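Local atomic coordinates of exoglucanase A (Cellulomonas fimi, PDB entry 7CBD), a protein that hydrolyses 1,4-beta-glucosidic linkages of cellulose with inversion of anomeric configuration, releasing cellobiose from the non-reducing chain ends through its family 6 catalytic domain. Residues N90-D95 with A143-P148; L151-T156 with S196-W201; N299-P304 with L338-G343; G368-A373 with N408-G413. All coordinates share one frame; numbering follows the deposited sequence.

How the contacts relate
All four contacts belong to the catalytic domain, a distorted beta/alpha barrel of glycoside hydrolase family 6. Contact 1 pairs two barrel strands, and contact 2 follows it directly in the chain. Asp-149, the predicted proton donor, lies between them in the chain, after Pro-148 and before Leu-151. Contact 4 holds Asp-371, the second predicted catalytic aspartate, whose side chain is about 10 Å from that of Asp-149. Contact 3 joins the loop after strand 291-295 to the loop before strand 347-348. The side chain of its Ala-340 is about 8 Å from that of Asp-371. Contacts 3 and 4 do not touch; their centres are about 17 Å apart.

Contact 1 of 4, residues N90-D95 with A143-P148; sequences NLVIYD and AATIEP
Asn-90 to Ile-93 and Ala-143 to Ile-146 pair as neighbouring parallel strands of the family 6 barrel. Leu-91 N donates to Ala-143 O, and Thr-145 N donates back to Leu-91 O. Ile-93 N reaches Thr-145 O at 2.9 Å. Glu-147, just past its strand, donates from N to Ile-93 O at 2.7 Å, with an N-H...O angle of 136°. Leu-91, Ile-93, Ala-144 and Ile-146 share one face of the sheet, packed against helices 114-132 and 161-182. Ile-93 and Ile-146 both have CG1 anti to the carbonyl carbon. Paired on one face and with the same first torsion, their side chains lie side by side, with Ile-93 CG1 4.0 Å from Ile-146 CD1. The other face carries Asn-90, Val-92, Ala-143 and Thr-145. A water there accepts from Thr-145 OG1 and donates to Ala-143 O and to Asn-90 OD1, which also bonds Tyr-10 OH. Val-92 CG1 meets the Pro-148 ring at CG, 3.8 Å away. The carboxylate of Glu-147 folds back across the strand end. Its OE2 accepts from Asp-95 N at 2.9 Å through the syn lone pair, in a nearly straight bond of 173°. Tyr-120 OH bonds OE2 as well, so two groups hold this oxygen of a buried residue. Pro-148 O lies at the edge of the Tyr-94 ring, 3.3 Å from CE1. Pro-148 CD sits 3.7 Å from Tyr-94 CD1, and Tyr-94 OH bonds Asp-100. The arrangement fits a beta/alpha barrel, whose active site gathers at the C-terminal ends of parallel strands.

Contact 2 of 4, residues L151-T156 with S196-W201; sequences LPNLTT and SGWLGW
Trp-198 has CG anti to the backbone N (chi1 -176°), which carries its indole out to Pro-152 and Thr-156. Thr-156 OG1 sits between its own backbone N and carbonyl carbon (chi1 59°), where it meets the indole edge. Trp-198 NE1 donates to Thr-156 OG1 at 2.9 Å. The hydroxyl oxygen is tilted 19° out of the ring plane. Thr-156 OG1 in turn donates to Pro-152 O at 2.8 Å, so the two bonds run in series. Pro-152 CB lies over the face of the six-membered ring, 3.9 Å from its centroid, in a CH-pi contact. Leu-199 CD2 is near the rim of that same face. Leu-199 CD1 presses on Pro-152 CB at 3.5 Å, a tight carbon contact. Leu-199 CD2 also meets Thr-156 CG2 at 3.6 Å. The Asn-153 side chain crosses the indole at about a right angle, with OD1 3.6 Å from Trp-198 CZ2. Its amide is held from outside: OD1 bonds Asn-157, and ND2 bonds Ser-150 O and the predicted proton donor Asp-149. An alanine in place of Trp-198 would probably leave Thr-156 OG1 without its N-H donor and open a gap beside Pro-152 and Asn-153. Residues 151-156 follow strand 141-146, and residues 196-201 follow strand 187-192. Helix 161-182 touches Leu-151, Asn-153 and Leu-154. Helix 202-218 touches Thr-156 and Leu-199, and helix 270-283 reaches Leu-199 through Tyr-273.

Contact 3 of 4, residues N299-P304 with L338-G343; sequences NGWGGP and LGAGIG
Gly-300 and Trp-301 meet Leu-338 to Gly-343 where two loops of the family 6 barrel run together. One loop follows strand 291-295, and the other leads to strand 347-348. One direct hydrogen bond joins them, from Gly-300 N to Gly-341 O at 2.9 Å. The donor stands above the carbonyl plane, 42° out of it and not on a lone pair. Gly-300 CA adds a C-H contact to Ile-342 O at 3.4 Å. A water makes the second polar link. It accepts from Trp-301 N at 2.9 Å and from Gly-341 N. This water also lies 3.0 Å above the plane of the Trp-301 ring, near the rim. Apolar contact centres on the Trp-301 indole, which has CG anti to the carbonyl carbon (chi1 -69°) and reaches back to Gly-339 and Ala-340. Ala-340 CA lies over the six-membered ring, on the same face as the water, in a CH-pi contact of 3.9 Å to the centroid. Outside the two loops, Trp-301 NE1 bonds Thr-236 O, which helps fix the rotation of the ring. An alanine at Trp-301 would probably leave Thr-236 O without this donor and open a gap over Ala-340. At Gly-300 and Gly-343 the backbones come too close for a side chain. A CB on Gly-300 would clash with Ile-342 O, and one on Gly-343 would run into Asn-299 OD1. Asn-299 ND2 bonds Asp-232 OD2, outside the two loops. At the indole edge, Leu-338 O lies near the ring plane, 3.7 Å from Trp-301 CH2.

Contact 4 of 4, residues G368-A373 with N408-G413; sequences GESDGA and NAPLAG
Ser-370 and Pro-410 make the central polar contact between the loops 368-373 and 408-413. Ser-370 OG is anti to its backbone N (chi1 179°) and donates to Pro-410 O at 2.7 Å. The same hydroxyl accepts from Gly-372 N at 3.0 Å, which closes an ST turn. Ser-370 CB packs on the proline ring, 3.8 Å from Pro-410 CG. The backbone carbonyl of Ser-370 takes a second bond across the contact. Gly-413 N donates to Ser-370 O at 3.0 Å, with a nearly straight N-H...O angle of 164°. Ala-412 CA brings a C-H close to the same oxygen. Further along, Ala-409 CB approaches Gly-372 O at 3.3 Å. The Ala-373 methyl touches Leu-411 CD2. At the other end, Glu-369 CG lies 3.6 Å from Gly-413 O. A water donates to Gly-413 O at 2.8 Å and weakly to Glu-369 OE2. Gly-372 and Gly-413 both have positive phi angles, where a side chain would press on the preceding carbonyl. The next shell holds both loops: Lys-365 NZ bonds Ser-370 O, and Lys-383 NZ bonds Ala-412 O. Asp-371 sits within the turn, its CB directed away from residues 408-413. Its OD1 forms a salt bridge with Arg-298, and its OD2 bonds Asn-336 N. Asp-371 is the second predicted catalytic residue, so the Ser-370 turn holds the backbone around a likely catalytic aspartate, in a loop that probably lines the active site of this family 6 barrel.

Contact 1 of 4, residues N90-D95 with A143-P148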
# COMPACT_ATOMS: atom_id res chain seq x y z
N ASN A 90 -6.75 10.12 3.49
CA ASN A 90 -5.68 9.43 2.77
C ASN A 90 -5.96 9.47 1.27
O ASN A 90 -7.00 9.00 0.82
CB ASN A 90 -5.57 7.98 3.24
CG ASN A 90 -5.06 7.87 4.65
OD1 ASN A 90 -3.87 8.07 4.90
ND2 ASN A 90 -5.95 7.56 5.58
N LEU A 91 -5.00 9.99 0.51
CA LEU A 91 -5.13 10.21 -0.92
C LEU A 91 -3.90 9.60 -1.58
O LEU A 91 -2.77 9.84 -1.13
CB LEU A 91 -5.10 11.71 -1.16
CG LEU A 91 -5.88 12.43 -2.27
CD1 LEU A 91 -5.10 13.63 -2.81
CD2 LEU A 91 -6.36 11.55 -3.38
N VAL A 92 -4.08 8.82 -2.65
CA VAL A 92 -2.95 8.22 -3.35
C VAL A 92 -2.72 8.94 -4.68
O VAL A 92 -3.62 9.01 -5.53
CB VAL A 92 -3.12 6.71 -3.58
CG1 VAL A 92 -1.78 6.12 -4.01
CG2 VAL A 92 -3.63 6.04 -2.32
N ILE A 93 -1.51 9.46 -4.83
CA ILE A 93 -1.03 10.09 -6.05
C ILE A 93 -0.34 8.99 -6.85
O ILE A 93 0.66 8.42 -6.39
CB ILE A 93 -0.06 11.22 -5.70
CG1 ILE A 93 -0.70 12.20 -4.70
CG2 ILE A 93 0.45 11.94 -6.94
CD1 ILE A 93 -1.96 12.87 -5.20
N TYR A 94 -0.88 8.64 -8.02
CA TYR A 94 -0.46 7.41 -8.69
C TYR A 94 -0.72 7.50 -10.19
O TYR A 94 -1.59 6.79 -10.72
CB TYR A 94 -1.20 6.20 -8.10
CG TYR A 94 -0.72 4.83 -8.53
CD1 TYR A 94 0.63 4.51 -8.58
CD2 TYR A 94 -1.63 3.83 -8.85
CE1 TYR A 94 1.07 3.24 -8.96
CE2 TYR A 94 -1.22 2.56 -9.22
CZ TYR A 94 0.13 2.27 -9.27
OH TYR A 94 0.53 1.00 -9.64
N ASP A 95 0.04 8.35 -10.90
CA ASP A 95 -0.14 8.43 -12.34
C ASP A 95 1.12 8.87 -13.08
O ASP A 95 1.01 9.48 -14.15
CB ASP A 95 -1.33 9.34 -12.71
CG ASP A 95 -1.95 8.99 -14.05
OD1 ASP A 95 -1.73 7.87 -14.57
OD2 ASP A 95 -2.68 9.85 -14.57
N ALA A 143 -3.21 13.24 3.89
CA ALA A 143 -1.99 12.45 3.83
C ALA A 143 -1.90 11.90 2.42
O ALA A 143 -2.69 11.03 2.03
CB ALA A 143 -2.00 11.33 4.86
N ALA A 144 -0.98 12.44 1.63
CA ALA A 144 -0.82 12.06 0.24
C ALA A 144 0.27 10.99 0.16
O ALA A 144 1.44 11.26 0.45
CB ALA A 144 -0.44 13.29 -0.58
N THR A 145 -0.13 9.76 -0.20
CA THR A 145 0.84 8.73 -0.51
C THR A 145 1.37 8.99 -1.92
O THR A 145 0.59 8.99 -2.88
CB THR A 145 0.20 7.34 -0.41
OG1 THR A 145 -0.02 7.01 0.96
CG2 THR A 145 1.11 6.28 -1.03
N ILE A 146 2.67 9.23 -2.05
CA ILE A 146 3.26 9.74 -3.28
C ILE A 146 3.82 8.57 -4.10
O ILE A 146 4.90 8.04 -3.80
CB ILE A 146 4.35 10.79 -3.01
CG1 ILE A 146 3.85 11.91 -2.09
CG2 ILE A 146 4.85 11.37 -4.34
CD1 ILE A 146 2.67 12.68 -2.63
N GLU A 147 3.09 8.20 -5.15
CA GLU A 147 3.52 7.37 -6.27
C GLU A 147 4.09 6.01 -5.85
O GLU A 147 5.30 5.77 -5.95
CB GLU A 147 4.45 8.14 -7.20
CG GLU A 147 3.77 9.34 -7.87
CD GLU A 147 2.76 8.96 -8.96
OE1 GLU A 147 2.71 7.79 -9.38
OE2 GLU A 147 2.01 9.86 -9.40
N PRO A 148 3.22 5.10 -5.42
CA PRO A 148 3.66 3.71 -5.20
C PRO A 148 4.34 3.13 -6.44
O PRO A 148 4.07 3.53 -7.57
CB PRO A 148 2.34 2.98 -4.90
CG PRO A 148 1.43 4.06 -4.38
CD PRO A 148 1.79 5.29 -5.14
O HOH W 1 -2.21 8.26 2.29

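Contact 2 of 4, residues L151-T156 with S196-W201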
# COMPACT_ATOMS: atom_id res chain seq x y z
N LEU A 151 10.04 5.22 -7.51
CA LEU A 151 11.47 5.52 -7.43
C LEU A 151 12.37 4.31 -7.20
O LEU A 151 13.45 4.26 -7.82
CB LEU A 151 11.75 6.63 -6.42
CG LEU A 151 11.24 8.01 -6.84
CD1 LEU A 151 11.23 8.96 -5.65
CD2 LEU A 151 12.09 8.59 -7.96
N PRO A 152 12.04 3.34 -6.35
CA PRO A 152 12.96 2.21 -6.14
C PRO A 152 13.17 1.33 -7.37
O PRO A 152 14.11 0.53 -7.37
CB PRO A 152 12.31 1.43 -5.00
CG PRO A 152 11.47 2.45 -4.27
CD PRO A 152 10.93 3.32 -5.37
N ASN A 153 12.33 1.45 -8.40
CA ASN A 153 12.64 0.76 -9.65
C ASN A 153 13.94 1.27 -10.24
O ASN A 153 14.60 0.54 -11.00
CB ASN A 153 11.52 0.99 -10.67
CG ASN A 153 10.29 0.19 -10.37
OD1 ASN A 153 10.29 -1.03 -10.53
ND2 ASN A 153 9.24 0.86 -9.92
N LEU A 154 14.34 2.50 -9.91
CA LEU A 154 15.51 3.10 -10.54
C LEU A 154 16.82 2.56 -9.98
O LEU A 154 17.87 2.76 -10.60
CB LEU A 154 15.45 4.63 -10.44
CG LEU A 154 14.14 5.27 -10.93
CD1 LEU A 154 14.27 6.78 -10.94
CD2 LEU A 154 13.68 4.73 -12.29
N THR A 155 16.77 1.86 -8.84
CA THR A 155 17.96 1.28 -8.23
C THR A 155 17.94 -0.24 -8.19
O THR A 155 18.94 -0.85 -7.79
CB THR A 155 18.12 1.79 -6.80
OG1 THR A 155 16.87 1.63 -6.12
CG2 THR A 155 18.51 3.26 -6.79
N THR A 156 16.83 -0.87 -8.56
CA THR A 156 16.73 -2.32 -8.58
C THR A 156 16.37 -2.89 -9.94
O THR A 156 16.75 -4.02 -10.25
CB THR A 156 15.66 -2.79 -7.59
OG1 THR A 156 14.39 -2.20 -7.93
CG2 THR A 156 16.04 -2.42 -6.16
N SER A 196 9.79 -4.78 2.33
CA SER A 196 11.03 -5.48 2.62
C SER A 196 11.36 -6.55 1.59
O SER A 196 12.53 -6.86 1.38
CB SER A 196 11.00 -6.10 4.02
OG SER A 196 9.89 -6.96 4.21
N GLY A 197 10.35 -7.15 0.96
CA GLY A 197 10.61 -8.17 -0.05
C GLY A 197 11.15 -7.62 -1.35
O GLY A 197 11.48 -8.40 -2.25
N TRP A 198 11.24 -6.30 -1.47
CA TRP A 198 11.83 -5.63 -2.62
C TRP A 198 13.14 -4.94 -2.27
O TRP A 198 14.13 -5.10 -2.98
CB TRP A 198 10.81 -4.61 -3.16
CG TRP A 198 11.19 -3.86 -4.42
CD1 TRP A 198 12.25 -4.09 -5.25
CD2 TRP A 198 10.48 -2.76 -4.97
NE1 TRP A 198 12.24 -3.20 -6.29
CE2 TRP A 198 11.16 -2.36 -6.14
CE3 TRP A 198 9.33 -2.06 -4.59
CZ2 TRP A 198 10.72 -1.31 -6.93
CZ3 TRP A 198 8.90 -1.01 -5.37
CH2 TRP A 198 9.60 -0.64 -6.53
N LEU A 199 13.17 -4.23 -1.14
CA LEU A 199 14.28 -3.34 -0.83
C LEU A 199 15.01 -3.67 0.47
O LEU A 199 15.86 -2.89 0.90
CB LEU A 199 13.81 -1.88 -0.82
CG LEU A 199 13.07 -1.43 -2.08
CD1 LEU A 199 12.47 -0.06 -1.89
CD2 LEU A 199 14.01 -1.48 -3.29
N GLY A 200 14.71 -4.80 1.11
CA GLY A 200 15.29 -5.08 2.41
C GLY A 200 16.79 -5.35 2.39
O GLY A 200 17.48 -5.09 3.38
N TRP A 201 17.29 -5.91 1.29
CA TRP A 201 18.73 -6.14 1.13
C TRP A 201 19.49 -4.83 1.26
O TRP A 201 19.07 -3.81 0.71
CB TRP A 201 19.02 -6.75 -0.24
CG TRP A 201 18.36 -8.08 -0.46
CD1 TRP A 201 18.90 -9.31 -0.21
CD2 TRP A 201 17.03 -8.32 -0.96
NE1 TRP A 201 18.00 -10.30 -0.52
CE2 TRP A 201 16.84 -9.72 -0.99
CE3 TRP A 201 15.99 -7.49 -1.39
CZ2 TRP A 201 15.66 -10.30 -1.43
CZ3 TRP A 201 14.80 -8.08 -1.81
CH2 TRP A 201 14.65 -9.47 -1.83

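Contact 3 of 4, residues N299-P304 with L338-G343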
# COMPACT_ATOMS: atom_id res chain seq x y z
N ASN A 299 -1.93 -7.64 4.88
CA ASN A 299 -0.69 -8.29 5.30
C ASN A 299 -0.85 -9.13 6.57
O ASN A 299 0.15 -9.45 7.22
CB ASN A 299 0.46 -7.29 5.44
CG ASN A 299 0.26 -6.29 6.57
OD1 ASN A 299 -0.73 -6.34 7.29
ND2 ASN A 299 1.21 -5.38 6.73
N GLY A 300 -2.08 -9.51 6.92
CA GLY A 300 -2.30 -10.23 8.17
C GLY A 300 -1.86 -11.68 8.15
O GLY A 300 -1.38 -12.20 9.16
N TRP A 301 -2.04 -12.37 7.02
CA TRP A 301 -1.68 -13.79 6.90
C TRP A 301 -2.23 -14.63 8.05
O TRP A 301 -1.51 -15.36 8.73
CB TRP A 301 -0.16 -13.96 6.73
CG TRP A 301 0.30 -13.45 5.42
CD1 TRP A 301 1.01 -12.30 5.18
CD2 TRP A 301 0.04 -14.04 4.14
NE1 TRP A 301 1.22 -12.15 3.82
CE2 TRP A 301 0.63 -13.20 3.16
CE3 TRP A 301 -0.64 -15.19 3.72
CZ2 TRP A 301 0.57 -13.49 1.80
CZ3 TRP A 301 -0.69 -15.47 2.36
CH2 TRP A 301 -0.10 -14.62 1.42
N GLY A 302 -3.54 -14.53 8.26
CA GLY A 302 -4.23 -15.29 9.27
C GLY A 302 -4.99 -16.48 8.70
O GLY A 302 -4.67 -17.00 7.63
N GLY A 303 -6.00 -16.91 9.44
CA GLY A 303 -6.75 -18.08 9.05
C GLY A 303 -6.06 -19.36 9.47
O GLY A 303 -5.03 -19.35 10.13
N PRO A 304 -6.64 -20.50 9.06
CA PRO A 304 -6.13 -21.79 9.54
C PRO A 304 -4.73 -22.14 9.07
O PRO A 304 -4.08 -22.99 9.69
CB PRO A 304 -7.17 -22.80 9.02
CG PRO A 304 -7.84 -22.10 7.88
CD PRO A 304 -7.84 -20.64 8.23
N LEU A 338 -2.51 -15.62 -3.64
CA LEU A 338 -3.50 -16.46 -2.98
C LEU A 338 -3.26 -16.51 -1.48
O LEU A 338 -2.12 -16.60 -1.01
CB LEU A 338 -3.43 -17.87 -3.55
CG LEU A 338 -4.26 -18.04 -4.83
CD1 LEU A 338 -3.81 -19.26 -5.61
CD2 LEU A 338 -5.74 -18.12 -4.51
N GLY A 339 -4.35 -16.45 -0.72
CA GLY A 339 -4.33 -16.72 0.71
C GLY A 339 -4.11 -15.53 1.61
O GLY A 339 -4.15 -15.69 2.84
N ALA A 340 -3.91 -14.34 1.06
CA ALA A 340 -3.65 -13.16 1.88
C ALA A 340 -4.87 -12.82 2.73
O ALA A 340 -6.02 -13.08 2.35
CB ALA A 340 -3.30 -11.98 0.98
N GLY A 341 -4.60 -12.23 3.90
CA GLY A 341 -5.65 -11.80 4.79
C GLY A 341 -5.46 -10.36 5.23
O GLY A 341 -4.35 -9.82 5.20
N ILE A 342 -6.56 -9.75 5.66
CA ILE A 342 -6.53 -8.39 6.20
C ILE A 342 -5.63 -8.35 7.43
O ILE A 342 -5.58 -9.30 8.22
CB ILE A 342 -7.97 -7.94 6.50
CG1 ILE A 342 -8.71 -7.68 5.18
CG2 ILE A 342 -8.00 -6.71 7.39
CD1 ILE A 342 -10.21 -7.45 5.34
N GLY A 343 -4.92 -7.24 7.60
CA GLY A 343 -4.03 -7.04 8.74
C GLY A 343 -4.63 -6.16 9.82
O GLY A 343 -5.85 -6.07 9.98
O HOH W 2 -1.90 -11.41 4.24

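Contact 4 of 4, residues G368-A373 with N408-G413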
# COMPACT_ATOMS: atom_id res chain seq x y z
N GLY A 368 -10.41 -5.83 -1.00
CA GLY A 368 -11.45 -6.22 -1.93
C GLY A 368 -11.22 -5.75 -3.35
O GLY A 368 -11.79 -6.34 -4.28
N GLU A 369 -10.41 -4.72 -3.55
CA GLU A 369 -10.10 -4.25 -4.90
C GLU A 369 -8.97 -5.08 -5.49
O GLU A 369 -7.93 -5.29 -4.85
CB GLU A 369 -9.73 -2.77 -4.86
CG GLU A 369 -10.93 -1.90 -4.52
CD GLU A 369 -10.66 -0.41 -4.57
OE1 GLU A 369 -9.55 0.02 -4.95
OE2 GLU A 369 -11.60 0.34 -4.23
N SER A 370 -9.16 -5.53 -6.73
CA SER A 370 -8.17 -6.35 -7.41
C SER A 370 -6.89 -5.57 -7.67
O SER A 370 -6.89 -4.34 -7.83
CB SER A 370 -8.75 -6.82 -8.74
OG SER A 370 -7.82 -7.61 -9.45
N ASP A 371 -5.78 -6.31 -7.75
CA ASP A 371 -4.50 -5.75 -8.17
C ASP A 371 -4.33 -5.75 -9.68
O ASP A 371 -3.41 -5.09 -10.19
CB ASP A 371 -3.33 -6.53 -7.57
CG ASP A 371 -3.31 -6.49 -6.06
OD1 ASP A 371 -3.74 -5.47 -5.48
OD2 ASP A 371 -2.85 -7.48 -5.45
N GLY A 372 -5.18 -6.45 -10.41
CA GLY A 372 -5.04 -6.60 -11.84
C GLY A 372 -5.73 -7.85 -12.30
O GLY A 372 -5.96 -8.79 -11.54
N ALA A 373 -6.07 -7.87 -13.58
CA ALA A 373 -6.82 -8.99 -14.14
C ALA A 373 -5.91 -10.19 -14.36
O ALA A 373 -4.73 -10.05 -14.70
CB ALA A 373 -7.49 -8.58 -15.45
N ASN A 408 -9.51 -15.73 -11.73
CA ASN A 408 -10.78 -15.03 -11.93
C ASN A 408 -10.74 -13.61 -11.38
O ASN A 408 -11.73 -13.11 -10.83
CB ASN A 408 -11.96 -15.83 -11.39
CG ASN A 408 -12.19 -17.10 -12.18
OD1 ASN A 408 -12.29 -17.06 -13.40
ND2 ASN A 408 -12.28 -18.23 -11.49
N ALA A 409 -9.60 -12.94 -11.55
CA ALA A 409 -9.40 -11.59 -11.02
C ALA A 409 -9.86 -10.54 -12.04
O ALA A 409 -9.49 -10.64 -13.21
CB ALA A 409 -7.93 -11.35 -10.72
N PRO A 410 -10.61 -9.53 -11.62
CA PRO A 410 -10.99 -8.44 -12.53
C PRO A 410 -9.87 -7.40 -12.61
O PRO A 410 -8.82 -7.53 -11.99
CB PRO A 410 -12.23 -7.86 -11.85
CG PRO A 410 -11.95 -8.03 -10.39
CD PRO A 410 -11.18 -9.34 -10.27
N LEU A 411 -10.13 -6.34 -13.39
CA LEU A 411 -9.17 -5.27 -13.56
C LEU A 411 -8.85 -4.62 -12.22
O LEU A 411 -9.64 -4.66 -11.27
CB LEU A 411 -9.73 -4.18 -14.48
CG LEU A 411 -10.03 -4.52 -15.94
CD1 LEU A 411 -10.61 -3.30 -16.65
CD2 LEU A 411 -8.79 -5.03 -16.66
N ALA A 412 -7.67 -4.00 -12.15
CA ALA A 412 -7.26 -3.30 -10.94
C ALA A 412 -8.34 -2.32 -10.50
O ALA A 412 -8.90 -1.59 -11.32
CB ALA A 412 -5.95 -2.56 -11.20
N GLY A 413 -8.65 -2.33 -9.20
CA GLY A 413 -9.65 -1.45 -8.65
C GLY A 413 -11.06 -1.99 -8.65
O GLY A 413 -11.92 -1.44 -7.95
O HOH W 3 -12.54 1.07 -6.88